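Local coordinates for enoyl-CoA hydratase/isomerase (Mycobacterium avium, PDB 3P5M) that probably catalyses the hydration or double-bond isomerisation of enoyl-coenzyme A thioesters, as a member of the crotonase family, at the interface of chains A and B. Numbering follows the deposited sequence. Chains: chain A/B, Enoyl-CoA hydratase/isomerase.

The interface of chains A and B. Residues chain A 154, 158; chain B 94, 115-116, 206, 209.
A:Met158 reaches from helix 150-159 of one subunit to the surface of the other, between B:Lys206 of helix 199-213 and B:Asp115 of the loop just before strand 116-119. Its chain is extended beyond CG (chi2 -175°, chi3 179°), which sets the terminal methyl against both of these residues. There CE lies 3.6 Å from CG of B:Lys206, touching the aliphatic stem of the lysine rather than its charged end, and 4.0 Å from CB of B:Asp115. The methionine runs at a slant across both partners. B:Pro94 borders the sulfur more distantly, its ring CB 4.4 Å from SD of A:Met158, while the CD2 methyl of B:Leu116 lies near the backbone of A:Ser154.

One helical turn earlier, A:Ser154 marks the passage from apolar to polar surroundings. The CD2 branch of B:Leu209 borders this residue, 4.1 Å from the backbone N of A:Ser154, and the serine CB packs against the main-chain carbonyl O of B:Asp115. The hydroxyl OG of A:Ser154 lies 2.7 Å from a water. That water continues to the carboxylate of B:Asp115, 2.8 Å from OD1, and so joins the two subunits.

The other carboxylate oxygen is engaged within chain B. B:Lys206, bent at chi3 (64°), brings its terminal amine NZ to 2.8 Å from OD2 of B:Asp115, on the syn side of that oxygen. This salt bridge ties helix 199-213 to the loop, probably steadies the carboxylate that meets the water, and probably tempers the charge beside the thioether. Crotonase-family enzymes commonly assemble as hexamers built from trimers, and the deposited assembly holds six copies. The patch illustrates how a flexible thioether and a bridging water can together fit one subunit to another, probably helping to hold that oligomer together.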
loop_
_atom_site.group_PDB
_atom_site.type_symbol
_atom_site.label_atom_id
_atom_site.label_comp_id
_atom_site.label_asym_id
_atom_site.label_seq_id
_atom_site.Cartn_x
_atom_site.Cartn_y
_atom_site.Cartn_z
ATOM N N SER A 154 13.745 -13.613 -10.051
ATOM C CA SER A 154 15.180 -13.420 -10.256
ATOM C C SER A 154 15.834 -12.877 -9.005
ATOM O O SER A 154 16.892 -13.367 -8.596
ATOM C CB SER A 154 15.500 -12.450 -11.397
ATOM O OG SER A 154 15.107 -12.968 -12.641
ATOM N N MET A 158 18.617 -14.897 -6.855
ATOM C CA MET A 158 19.973 -14.405 -6.938
ATOM C C MET A 158 20.492 -13.768 -5.640
ATOM O O MET A 158 21.688 -13.828 -5.370
ATOM C CB MET A 158 20.165 -13.493 -8.152
ATOM C CG MET A 158 19.992 -14.229 -9.463
ATOM S SD MET A 158 20.373 -13.180 -10.878
ATOM C CE MET A 158 20.114 -14.351 -12.240
ATOM N N PRO B 94 24.816 -12.930 -14.812
ATOM C CA PRO B 94 23.834 -11.916 -14.443
ATOM C C PRO B 94 24.074 -10.567 -15.138
ATOM O O PRO B 94 25.223 -10.136 -15.288
ATOM C CB PRO B 94 23.999 -11.786 -12.918
ATOM C CG PRO B 94 25.373 -12.380 -12.640
ATOM C CD PRO B 94 25.562 -13.441 -13.643
ATOM N N ASP B 115 18.399 -9.356 -15.799
ATOM C CA ASP B 115 18.057 -10.137 -14.606
ATOM C C ASP B 115 17.632 -9.335 -13.389
ATOM O O ASP B 115 16.764 -9.752 -12.663
ATOM C CB ASP B 115 19.215 -11.049 -14.266
ATOM C CG ASP B 115 19.613 -11.860 -15.455
ATOM O OD1 ASP B 115 18.758 -12.673 -15.859
ATOM O OD2 ASP B 115 20.714 -11.654 -15.985
ATOM N N LEU B 116 18.249 -8.188 -13.176
ATOM C CA LEU B 116 17.896 -7.305 -12.075
ATOM C C LEU B 116 17.891 -5.925 -12.665
ATOM O O LEU B 116 18.669 -5.657 -13.576
ATOM C CB LEU B 116 18.950 -7.399 -10.968
ATOM C CG LEU B 116 19.202 -8.782 -10.353
ATOM C CD1 LEU B 116 20.420 -8.738 -9.458
ATOM C CD2 LEU B 116 17.952 -9.297 -9.577
ATOM N N LYS B 206 19.384 -18.804 -14.283
ATOM C CA LYS B 206 18.844 -18.103 -15.474
ATOM C C LYS B 206 18.294 -19.049 -16.533
ATOM O O LYS B 206 17.255 -18.736 -17.164
ATOM C CB LYS B 206 19.867 -17.210 -16.170
ATOM C CG LYS B 206 20.197 -15.948 -15.485
ATOM C CD LYS B 206 21.201 -15.078 -16.358
ATOM C CE LYS B 206 20.608 -14.610 -17.716
ATOM N NZ LYS B 206 21.312 -13.332 -18.200
ATOM N N LEU B 209 14.924 -20.355 -15.296
ATOM C CA LEU B 209 13.974 -19.270 -15.304
ATOM C C LEU B 209 13.558 -18.838 -16.731
ATOM O O LEU B 209 12.383 -18.540 -16.972
ATOM C CB LEU B 209 14.489 -18.117 -14.430
ATOM C CG LEU B 209 13.454 -17.022 -14.207
ATOM C CD1 LEU B 209 12.296 -17.601 -13.351
ATOM C CD2 LEU B 209 14.062 -15.745 -13.526
HETATM O O HOH W 1 16.773 -14.064 -14.405
#